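Long-range contacts in guanine deaminase (Escherichia coli, PDB 6OHB), which catalyses the zinc-dependent hydrolytic deamination of guanine to xanthine and ammonia, a step in purine degradation: residues A[8-13]-A[64-69]; A[15-20]-A[31-36]; A[84-89]-A[141-146]; A[237-242]-A[256-261]. All coordinates share one frame; numbering follows the deposited sequence.

The four contacts fall into two pairs. Interactions 1 and 2 belong to the small β-rich region beside the barrel: strand 8-12 turns a corner at G13 into strand 14-18, and interaction 2 is nested inside the loop that interaction 1 closes, their centres about 19 Å apart. Interactions 3 and 4 meet at the zinc ion, where H84 NE2 and H237 NE2, both metal ligands, are 3.1 Å apart and F141 CZ lies 3.7 Å from H237 ND1. The two pairs are well separated. The nearest atoms of interaction 2 lie about 25 Å from those of interactions 3 and 4, and interactions 1 and 4 lie on opposite sides of the chain's centre, about 49 Å between centres.

Interaction 1. Residues A[8-13]-A[64-69]; sequences LKAVRG and IRVRDY
Strands 8-12 and 67-69 run parallel, their axes 17° apart and 4.9 Å from each other at closest approach. R67 bonds to the residues on both sides of V11, as a parallel bridge requires: R67 N gives to A10 O at 2.8 Å, and R12 N reaches R67 O at 2.9 Å, almost straight (177°). Y69 N continues the ladder to R12 O.

V11 and R67 share one face of the sheet. V11 CG1 meets the edge of the Y69 ring in its plane, 3.7 Å from CD2, while V11 CG2 lies across R67 CD at 4.0 Å. R67 bends at its second torsion (118°), which turns its guanidinium back along the strand beneath the extended K9 chain; K9 CD sits over one guanidinium face near the rim, 3.7 Å from R67 NH2. In that group's plane, water 1 accepts from R67 NE at 3.0 Å and from A10 N, and donates to R65 O, bridging A10 to the loop before the first direct backbone bond. An alanine at R67 would remove the guanidinium and would probably cost this water a donor and K9 its flat support. Before R67 in the chain, V66 CG2 packs on A10 CB at 3.8 Å, and I64 CD1 touches the same methyl.

K9 NZ bonds to G432 O, and R12 turns to D37 and W53. Within this chain strand 67-70 edges the small four-stranded mixed sheet beside the amidohydrolase barrel; strand 38-43 pairs antiparallel with 8-12 on its other side, and V11 and Y69 reach F388 and V390.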
# COMPACT_ATOMS: atom_id res chain seq x y z
N LEU A 8 -15.79 36.70 -8.84
CA LEU A 8 -14.94 35.70 -9.48
C LEU A 8 -13.82 35.25 -8.55
O LEU A 8 -13.41 35.96 -7.63
CB LEU A 8 -14.35 36.27 -10.77
CG LEU A 8 -14.33 35.44 -12.05
CD1 LEU A 8 -15.55 34.56 -12.16
CD2 LEU A 8 -14.24 36.36 -13.26
N LYS A 9 -13.32 34.03 -8.81
CA LYS A 9 -12.06 33.55 -8.25
C LYS A 9 -11.20 33.03 -9.39
O LYS A 9 -11.72 32.44 -10.34
CB LYS A 9 -12.26 32.43 -7.22
CG LYS A 9 -13.01 32.83 -5.97
CD LYS A 9 -13.02 31.70 -4.94
CE LYS A 9 -14.13 31.89 -3.92
NZ LYS A 9 -14.04 30.92 -2.80
N ALA A 10 -9.89 33.24 -9.29
CA ALA A 10 -8.93 32.85 -10.32
C ALA A 10 -7.90 31.89 -9.73
O ALA A 10 -7.27 32.20 -8.72
CB ALA A 10 -8.23 34.07 -10.91
N VAL A 11 -7.72 30.74 -10.39
CA VAL A 11 -6.79 29.72 -9.95
C VAL A 11 -5.86 29.40 -11.11
O VAL A 11 -6.32 29.00 -12.19
CB VAL A 11 -7.51 28.44 -9.47
CG1 VAL A 11 -6.50 27.34 -9.19
CG2 VAL A 11 -8.36 28.73 -8.24
N ARG A 12 -4.56 29.55 -10.90
CA ARG A 12 -3.57 29.32 -11.95
C ARG A 12 -2.74 28.08 -11.65
O ARG A 12 -2.42 27.80 -10.48
CB ARG A 12 -2.67 30.54 -12.09
CG ARG A 12 -1.72 30.46 -13.26
CD ARG A 12 -0.82 31.67 -13.34
NE ARG A 12 0.07 31.56 -14.49
CZ ARG A 12 0.91 32.51 -14.87
NH1 ARG A 12 0.97 33.65 -14.19
NH2 ARG A 12 1.69 32.32 -15.93
N GLY A 13 -2.37 27.34 -12.69
CA GLY A 13 -1.43 26.25 -12.48
C GLY A 13 -1.52 25.24 -13.61
O GLY A 13 -2.01 25.54 -14.69
N ILE A 64 -9.50 41.09 -7.70
CA ILE A 64 -9.12 39.79 -7.16
C ILE A 64 -7.67 39.49 -7.50
O ILE A 64 -7.17 39.89 -8.56
CB ILE A 64 -10.05 38.67 -7.66
CG1 ILE A 64 -9.68 38.25 -9.08
CG2 ILE A 64 -11.51 39.10 -7.58
CD1 ILE A 64 -10.49 37.09 -9.61
N ARG A 65 -6.98 38.85 -6.57
CA ARG A 65 -5.66 38.29 -6.82
C ARG A 65 -5.80 36.80 -7.12
O ARG A 65 -6.62 36.10 -6.51
CB ARG A 65 -4.73 38.57 -5.65
CG ARG A 65 -4.43 40.07 -5.56
CD ARG A 65 -3.15 40.40 -4.80
NE ARG A 65 -1.96 39.81 -5.41
CZ ARG A 65 -1.27 40.36 -6.41
NH1 ARG A 65 -1.66 41.52 -6.94
NH2 ARG A 65 -0.19 39.75 -6.88
N VAL A 66 -5.02 36.32 -8.08
CA VAL A 66 -5.11 34.93 -8.51
C VAL A 66 -4.36 34.04 -7.52
O VAL A 66 -3.32 34.43 -6.98
CB VAL A 66 -4.55 34.78 -9.94
CG1 VAL A 66 -3.16 35.37 -10.04
CG2 VAL A 66 -4.54 33.31 -10.37
N ARG A 67 -4.94 32.88 -7.23
CA ARG A 67 -4.29 31.86 -6.42
C ARG A 67 -3.30 31.12 -7.31
O ARG A 67 -3.71 30.43 -8.25
CB ARG A 67 -5.31 30.91 -5.81
CG ARG A 67 -6.31 31.60 -4.90
CD ARG A 67 -7.72 31.47 -5.44
NE ARG A 67 -8.65 32.40 -4.80
CZ ARG A 67 -9.24 32.19 -3.63
NH1 ARG A 67 -9.00 31.07 -2.95
NH2 ARG A 67 -10.07 33.10 -3.13
N ASP A 68 -2.01 31.28 -7.04
CA ASP A 68 -0.94 30.80 -7.91
C ASP A 68 -0.44 29.45 -7.39
O ASP A 68 0.33 29.39 -6.43
CB ASP A 68 0.18 31.84 -7.97
CG ASP A 68 1.25 31.49 -8.98
OD1 ASP A 68 1.11 30.46 -9.67
OD2 ASP A 68 2.26 32.24 -9.06
N TYR A 69 -0.89 28.36 -8.02
CA TYR A 69 -0.47 27.02 -7.65
C TYR A 69 0.50 26.43 -8.67
O TYR A 69 0.52 25.21 -8.88
CB TYR A 69 -1.68 26.10 -7.49
CG TYR A 69 -2.62 26.51 -6.38
CD1 TYR A 69 -2.16 26.67 -5.07
CD2 TYR A 69 -3.97 26.72 -6.62
CE1 TYR A 69 -3.02 27.05 -4.04
CE2 TYR A 69 -4.84 27.10 -5.60
CZ TYR A 69 -4.36 27.25 -4.32
OH TYR A 69 -5.22 27.63 -3.31
O HOH W 1 -9.04 34.55 -6.84

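Interaction 2. Residues A[15-20]-A[31-36]; sequences FIDVTR and ALRFIE
R33 carries the methyl of T19 over one face of its guanidinium, CG2 lying 3.6 Å from NE and displaced toward the rim. Both belong to a β-hairpin with a long connection, its antiparallel strands 14-18 and 32-35 lying next to the barrel of this amidohydrolase. Two hydrogen-bonded pairs, F15 with I35 and D17 with R33, each contribute two backbone bonds.

On their side of the sheet D17 and R33 run alongside each other and end in a side-on salt bridge. R33 NE donates to D17 OD1 at 3.0 Å and NH2 to OD2 at 2.7 Å, each oxygen using its syn lone pair, with the two flat groups only 3° from coplanar. The match depends on torsions: D17 CG takes the crowded position between N and the carbonyl carbon (64°), and R33 bends at its third torsion (49°). OD2 also accepts from F380 N, so the buried carboxylate probably stays ionised.

The reverse face is apolar. L32 spreads its methyls between two neighbours, CD2 to I16 CD1 at 3.7 Å and CD1 to V18 CG2 at 3.8 Å; helix 356-363 covers them, F360 on I16 and V18 and Y357 on L32, along with L409. Where the strands end, T19 N binds A31 O at 2.7 Å. Beyond it R20, whose NH2 is bonded to S30 OG, places a guanidinium face on A31, with NH1 3.4 Å from CB.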
# COMPACT_ATOMS: atom_id res chain seq x y z
N PHE A 15 -3.08 21.72 -15.02
CA PHE A 15 -4.38 21.07 -14.88
C PHE A 15 -4.40 19.79 -15.69
O PHE A 15 -3.77 19.71 -16.75
CB PHE A 15 -5.54 21.97 -15.38
CG PHE A 15 -5.77 23.20 -14.56
CD1 PHE A 15 -5.00 24.34 -14.75
CD2 PHE A 15 -6.76 23.22 -13.59
CE1 PHE A 15 -5.21 25.46 -13.98
CE2 PHE A 15 -6.97 24.34 -12.83
CZ PHE A 15 -6.21 25.46 -13.02
N ILE A 16 -5.15 18.81 -15.21
CA ILE A 16 -5.40 17.61 -16.01
C ILE A 16 -6.81 17.11 -15.73
O ILE A 16 -7.24 17.05 -14.57
CB ILE A 16 -4.35 16.52 -15.74
CG1 ILE A 16 -4.73 15.20 -16.42
CG2 ILE A 16 -4.14 16.32 -14.25
CD1 ILE A 16 -3.55 14.28 -16.65
N ASP A 17 -7.55 16.79 -16.79
CA ASP A 17 -8.88 16.21 -16.64
C ASP A 17 -9.21 15.39 -17.88
O ASP A 17 -8.48 15.41 -18.88
CB ASP A 17 -9.95 17.30 -16.37
CG ASP A 17 -10.13 18.28 -17.54
OD1 ASP A 17 -9.21 18.44 -18.38
OD2 ASP A 17 -11.20 18.92 -17.61
N VAL A 18 -10.30 14.62 -17.80
CA VAL A 18 -10.81 13.86 -18.94
C VAL A 18 -12.07 14.56 -19.43
O VAL A 18 -13.02 14.75 -18.66
CB VAL A 18 -11.11 12.40 -18.56
CG1 VAL A 18 -11.61 11.63 -19.77
CG2 VAL A 18 -9.88 11.74 -17.94
N THR A 19 -12.09 14.94 -20.71
CA THR A 19 -13.11 15.87 -21.18
C THR A 19 -14.44 15.21 -21.54
O THR A 19 -15.41 15.94 -21.80
CB THR A 19 -12.60 16.67 -22.39
OG1 THR A 19 -12.25 15.78 -23.46
CG2 THR A 19 -11.37 17.48 -21.99
N ARG A 20 -14.53 13.89 -21.54
CA ARG A 20 -15.79 13.23 -21.84
C ARG A 20 -15.72 11.79 -21.37
O ARG A 20 -14.64 11.22 -21.20
CB ARG A 20 -16.13 13.29 -23.33
CG ARG A 20 -15.25 12.38 -24.17
CD ARG A 20 -15.51 12.52 -25.66
NE ARG A 20 -14.82 11.46 -26.38
CZ ARG A 20 -13.56 11.54 -26.79
NH1 ARG A 20 -12.86 12.65 -26.56
NH2 ARG A 20 -12.99 10.52 -27.43
N ALA A 31 -9.32 11.64 -24.87
CA ALA A 31 -10.13 12.60 -24.14
C ALA A 31 -9.38 13.24 -22.97
O ALA A 31 -9.99 13.98 -22.20
CB ALA A 31 -11.40 11.92 -23.63
N LEU A 32 -8.09 12.97 -22.83
CA LEU A 32 -7.33 13.47 -21.69
C LEU A 32 -6.72 14.82 -22.06
O LEU A 32 -5.91 14.91 -23.00
CB LEU A 32 -6.24 12.49 -21.27
CG LEU A 32 -5.63 12.90 -19.93
CD1 LEU A 32 -6.21 12.06 -18.81
CD2 LEU A 32 -4.11 12.79 -19.96
N ARG A 33 -7.10 15.86 -21.33
CA ARG A 33 -6.60 17.20 -21.53
C ARG A 33 -5.63 17.54 -20.40
O ARG A 33 -5.98 17.44 -19.22
CB ARG A 33 -7.74 18.21 -21.57
CG ARG A 33 -7.28 19.65 -21.68
CD ARG A 33 -8.47 20.59 -21.77
NE ARG A 33 -9.46 20.30 -20.74
CZ ARG A 33 -10.63 20.92 -20.65
NH1 ARG A 33 -10.96 21.86 -21.53
NH2 ARG A 33 -11.47 20.60 -19.67
N PHE A 34 -4.42 17.93 -20.79
CA PHE A 34 -3.40 18.42 -19.87
C PHE A 34 -3.02 19.83 -20.30
O PHE A 34 -2.52 20.03 -21.42
CB PHE A 34 -2.17 17.51 -19.88
CG PHE A 34 -1.01 18.04 -19.08
CD1 PHE A 34 -1.09 18.15 -17.70
CD2 PHE A 34 0.16 18.43 -19.72
CE1 PHE A 34 -0.02 18.64 -16.97
CE2 PHE A 34 1.23 18.92 -18.99
CZ PHE A 34 1.14 19.02 -17.62
N ILE A 35 -3.26 20.81 -19.43
CA ILE A 35 -2.90 22.20 -19.67
C ILE A 35 -1.79 22.58 -18.71
O ILE A 35 -2.01 22.62 -17.49
CB ILE A 35 -4.11 23.14 -19.50
CG1 ILE A 35 -5.28 22.69 -20.37
CG2 ILE A 35 -3.70 24.57 -19.81
CD1 ILE A 35 -5.13 23.02 -21.85
N GLU A 36 -0.60 22.87 -19.24
CA GLU A 36 0.55 23.07 -18.36
C GLU A 36 0.54 24.46 -17.72
O GLU A 36 0.90 24.60 -16.55
CB GLU A 36 1.84 22.84 -19.13
CG GLU A 36 3.08 22.86 -18.26
CD GLU A 36 3.88 24.13 -18.45
OE1 GLU A 36 4.52 24.58 -17.48
OE2 GLU A 36 3.85 24.68 -19.57

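Interaction 3. Residues A[84-89]-A[141-146]; sequences HYPQSE and FGTVHP. With ZN (zinc ion), chain E.
The zinc site of the deaminase supplies the setting: H84 NE2 binds the metal at 1.9 Å, with H82, H237 and D327 completing the coordination. H84 and F141 point the same way from neighbouring strands, and H84 ND1 comes within 3.5 Å of F141 CB. Their rings meet obliquely, planes at 42° and centroids 4.7 Å apart, with H84 CE1 over a face of the phenyl group. ND1 donates to water 2 at 2.7 Å in the imidazole plane, which is consistent with a neutral ring offering its other nitrogen to the metal. That water in turn makes a weak bond to G142 O.

In the (β/α)8 barrel of the amidohydrolases these are the C-terminal ends of the first two strands, 73-84 and 135-141. Y85 N donates to F141 O at 3.0 Å, the donor in the carbonyl plane, as the last rung before the chains part. P86, centre of an inverse gamma turn in a segment whose residues 84-87 probably contact substrate, sets its CG 3.6 Å from G142 O and 4.0 Å from T143 CG2. T143 OG1 donates to H145 O at 2.6 Å, on a lone pair.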
# COMPACT_ATOMS: atom_id res chain seq x y z
N HIS A 84 -17.82 3.44 4.35
CA HIS A 84 -18.66 3.30 5.55
C HIS A 84 -18.26 4.40 6.54
O HIS A 84 -17.14 4.39 7.07
CB HIS A 84 -18.52 1.90 6.16
CG HIS A 84 -19.00 0.77 5.29
ND1 HIS A 84 -20.19 0.10 5.53
CD2 HIS A 84 -18.43 0.14 4.24
CE1 HIS A 84 -20.34 -0.86 4.64
NE2 HIS A 84 -19.29 -0.85 3.84
N TYR A 85 -19.16 5.36 6.78
CA TYR A 85 -18.91 6.43 7.75
C TYR A 85 -18.62 5.94 9.17
O TYR A 85 -17.63 6.41 9.76
CB TYR A 85 -20.09 7.41 7.71
CG TYR A 85 -20.53 8.04 9.03
CD1 TYR A 85 -19.68 8.87 9.75
CD2 TYR A 85 -21.81 7.82 9.52
CE1 TYR A 85 -20.09 9.44 10.95
CE2 TYR A 85 -22.23 8.39 10.72
CZ TYR A 85 -21.36 9.20 11.42
OH TYR A 85 -21.78 9.77 12.61
N PRO A 86 -19.42 5.04 9.79
CA PRO A 86 -19.19 4.73 11.21
C PRO A 86 -18.18 3.61 11.46
O PRO A 86 -18.43 2.72 12.28
CB PRO A 86 -20.58 4.32 11.70
CG PRO A 86 -21.17 3.64 10.51
CD PRO A 86 -20.63 4.37 9.29
N GLN A 87 -17.04 3.63 10.76
CA GLN A 87 -16.10 2.52 10.86
C GLN A 87 -14.64 2.96 10.85
O GLN A 87 -13.75 2.11 10.71
CB GLN A 87 -16.33 1.52 9.73
CG GLN A 87 -17.60 0.69 9.88
CD GLN A 87 -17.77 -0.30 8.75
OE1 GLN A 87 -16.86 -0.49 7.93
NE2 GLN A 87 -18.93 -0.94 8.69
N SER A 88 -14.36 4.26 10.98
CA SER A 88 -12.99 4.74 10.85
C SER A 88 -12.07 4.14 11.91
O SER A 88 -10.90 3.85 11.63
CB SER A 88 -12.96 6.27 10.93
OG SER A 88 -13.73 6.85 9.89
N GLU A 89 -12.58 3.92 13.12
CA GLU A 89 -11.76 3.46 14.24
C GLU A 89 -11.59 1.95 14.29
O GLU A 89 -10.84 1.46 15.14
CB GLU A 89 -12.36 3.96 15.57
CG GLU A 89 -13.70 3.34 15.92
CD GLU A 89 -14.88 4.17 15.45
OE1 GLU A 89 -14.84 4.68 14.31
OE2 GLU A 89 -15.85 4.32 16.22
N PHE A 141 -22.08 4.74 3.17
CA PHE A 141 -22.93 3.96 4.06
C PHE A 141 -23.08 4.69 5.38
O PHE A 141 -22.09 5.11 5.99
CB PHE A 141 -22.35 2.57 4.29
CG PHE A 141 -23.10 1.47 3.58
CD1 PHE A 141 -23.12 1.42 2.20
CD2 PHE A 141 -23.76 0.49 4.31
CE1 PHE A 141 -23.80 0.41 1.55
CE2 PHE A 141 -24.44 -0.52 3.66
CZ PHE A 141 -24.46 -0.57 2.28
N GLY A 142 -24.32 4.86 5.83
CA GLY A 142 -24.57 5.44 7.13
C GLY A 142 -24.67 4.44 8.26
O GLY A 142 -23.98 3.43 8.30
N THR A 143 -25.56 4.75 9.20
CA THR A 143 -25.90 3.88 10.31
C THR A 143 -27.26 3.23 10.07
O THR A 143 -27.94 3.50 9.08
CB THR A 143 -25.96 4.70 11.60
OG1 THR A 143 -26.53 5.99 11.31
CG2 THR A 143 -24.58 4.89 12.18
N VAL A 144 -27.65 2.36 10.99
CA VAL A 144 -29.06 1.98 11.04
C VAL A 144 -29.85 3.06 11.77
O VAL A 144 -31.04 3.26 11.49
CB VAL A 144 -29.23 0.60 11.69
CG1 VAL A 144 -30.56 -0.00 11.30
CG2 VAL A 144 -28.09 -0.31 11.30
N HIS A 145 -29.20 3.79 12.68
CA HIS A 145 -29.82 4.86 13.45
C HIS A 145 -29.94 6.12 12.60
O HIS A 145 -28.95 6.55 12.00
CB HIS A 145 -29.01 5.17 14.70
CG HIS A 145 -28.27 3.99 15.25
ND1 HIS A 145 -28.87 3.03 16.03
CD2 HIS A 145 -26.97 3.61 15.12
CE1 HIS A 145 -27.98 2.12 16.37
NE2 HIS A 145 -26.82 2.44 15.83
N PRO A 146 -31.12 6.75 12.54
CA PRO A 146 -31.26 7.96 11.72
C PRO A 146 -30.50 9.16 12.25
O PRO A 146 -30.15 10.05 11.46
CB PRO A 146 -32.78 8.23 11.74
CG PRO A 146 -33.41 7.00 12.38
CD PRO A 146 -32.36 6.41 13.26
ZN ZN E . -18.69 -2.00 2.45
O HOH W 2 -21.74 1.03 7.51

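Interaction 4. Residues A[237-242]-A[256-261]; sequences HLCENK and DGYLDV. With ZN (zinc ion), chain E.
G257 leads into the helix that begins at about Y258, with backbone angles at which any side chain would collide with the carbonyl of the residue before. Y258 then carries most of the contact. Its CG is anti to the backbone N (-158°), which sends the ring toward the end of strand 233-238. L238 CD1 sits over one face, 3.8 Å from the ring centroid and 23° off the normal, a CH-pi contact. C239 approaches obliquely instead: SG lies 3.6 Å from Y258 CD2, and the backbone C239 N is 3.3 Å from CE2. The hydroxyl at the far end is hydrogen-bonded to E244.

This strand is the fifth of the (β/α)8 barrel, and the residue before L238 is a metal ligand. H237 NE2 binds zinc at 2.0 Å, while its ND1 is held by R209 O, so the ring cannot easily turn. With an alanine at Y258 the ring and hydroxyl are gone, and L238 and C239, the two residues that follow that ligand, would probably pack less firmly.

L259 follows, its CD1 meeting L238 CD2 at 3.9 Å and its side chain continuing onto helix 282-290. D260 starts away from the strand, and its OD1 forms a salt bridge with R287. V261 N bonds back to Y258 O, three residues earlier, at 3.1 Å.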
# COMPACT_ATOMS: atom_id res chain seq x y z
N HIS A 237 -24.27 -4.01 -0.91
CA HIS A 237 -23.16 -4.92 -1.17
C HIS A 237 -23.65 -6.10 -2.02
O HIS A 237 -24.80 -6.52 -1.92
CB HIS A 237 -22.56 -5.44 0.15
CG HIS A 237 -21.81 -4.41 0.95
ND1 HIS A 237 -22.41 -3.61 1.90
CD2 HIS A 237 -20.49 -4.11 0.99
CE1 HIS A 237 -21.49 -2.84 2.47
NE2 HIS A 237 -20.32 -3.12 1.93
N LEU A 238 -22.76 -6.65 -2.87
CA LEU A 238 -23.16 -7.74 -3.76
C LEU A 238 -21.99 -8.65 -4.10
O LEU A 238 -20.98 -8.17 -4.62
CB LEU A 238 -23.78 -7.18 -5.06
CG LEU A 238 -24.19 -8.18 -6.15
CD1 LEU A 238 -25.40 -8.99 -5.70
CD2 LEU A 238 -24.48 -7.45 -7.45
N CYS A 239 -22.15 -9.95 -3.85
CA CYS A 239 -21.18 -11.00 -4.17
C CYS A 239 -19.75 -10.59 -3.85
O CYS A 239 -18.85 -10.63 -4.69
CB CYS A 239 -21.31 -11.43 -5.64
SG CYS A 239 -22.99 -11.72 -6.21
N GLU A 240 -19.53 -10.25 -2.58
CA GLU A 240 -18.18 -9.97 -2.12
C GLU A 240 -17.43 -11.26 -1.81
O GLU A 240 -16.24 -11.39 -2.13
CB GLU A 240 -18.24 -9.07 -0.88
CG GLU A 240 -16.89 -8.69 -0.27
CD GLU A 240 -17.03 -7.75 0.92
OE1 GLU A 240 -18.17 -7.50 1.35
OE2 GLU A 240 -15.99 -7.28 1.45
N ASN A 241 -18.11 -12.23 -1.20
CA ASN A 241 -17.50 -13.44 -0.66
C ASN A 241 -18.35 -14.65 -1.00
O ASN A 241 -19.58 -14.56 -1.07
CB ASN A 241 -17.31 -13.29 0.86
CG ASN A 241 -16.75 -14.54 1.49
OD1 ASN A 241 -17.43 -15.20 2.28
ND2 ASN A 241 -15.50 -14.86 1.17
N LYS A 242 -17.69 -15.79 -1.22
CA LYS A 242 -18.41 -17.01 -1.63
C LYS A 242 -19.34 -17.52 -0.52
O LYS A 242 -20.44 -17.99 -0.81
CB LYS A 242 -17.40 -18.09 -2.02
CG LYS A 242 -16.16 -17.54 -2.72
CD LYS A 242 -15.27 -18.65 -3.26
CE LYS A 242 -15.97 -19.43 -4.37
NZ LYS A 242 -16.36 -18.55 -5.51
N ASP A 256 -33.00 -16.49 -8.54
CA ASP A 256 -31.94 -17.05 -9.38
C ASP A 256 -30.57 -16.45 -9.05
O ASP A 256 -29.86 -15.95 -9.92
CB ASP A 256 -32.27 -16.87 -10.85
CG ASP A 256 -31.36 -17.67 -11.77
OD1 ASP A 256 -30.71 -18.63 -11.29
OD2 ASP A 256 -31.29 -17.35 -12.98
N GLY A 257 -30.19 -16.51 -7.78
CA GLY A 257 -28.90 -16.02 -7.33
C GLY A 257 -29.00 -14.71 -6.57
O GLY A 257 -30.08 -14.22 -6.24
N TYR A 258 -27.82 -14.14 -6.30
CA TYR A 258 -27.72 -12.98 -5.42
C TYR A 258 -28.30 -11.73 -6.08
O TYR A 258 -29.18 -11.06 -5.52
CB TYR A 258 -26.25 -12.78 -5.04
CG TYR A 258 -25.98 -11.98 -3.78
CD1 TYR A 258 -26.93 -11.12 -3.25
CD2 TYR A 258 -24.74 -12.07 -3.14
CE1 TYR A 258 -26.66 -10.38 -2.10
CE2 TYR A 258 -24.47 -11.34 -2.01
CZ TYR A 258 -25.43 -10.50 -1.49
OH TYR A 258 -25.15 -9.77 -0.35
N LEU A 259 -27.79 -11.37 -7.27
CA LEU A 259 -28.25 -10.15 -7.92
C LEU A 259 -29.74 -10.20 -8.23
O LEU A 259 -30.41 -9.15 -8.24
CB LEU A 259 -27.45 -9.90 -9.20
CG LEU A 259 -27.90 -8.73 -10.09
CD1 LEU A 259 -27.86 -7.40 -9.35
CD2 LEU A 259 -27.07 -8.66 -11.37
N ASP A 260 -30.28 -11.39 -8.48
CA ASP A 260 -31.70 -11.48 -8.82
C ASP A 260 -32.60 -11.15 -7.64
O ASP A 260 -33.75 -10.74 -7.86
CB ASP A 260 -32.03 -12.87 -9.36
CG ASP A 260 -33.44 -12.94 -9.93
OD1 ASP A 260 -33.65 -12.46 -11.07
OD2 ASP A 260 -34.33 -13.47 -9.23
N VAL A 261 -32.12 -11.30 -6.41
CA VAL A 261 -32.91 -10.86 -5.26
C VAL A 261 -33.14 -9.35 -5.34
O VAL A 261 -34.26 -8.87 -5.15
CB VAL A 261 -32.23 -11.26 -3.94
CG1 VAL A 261 -33.11 -10.88 -2.76
CG2 VAL A 261 -31.90 -12.74 -3.94
ZN ZN E . -18.69 -2.00 2.45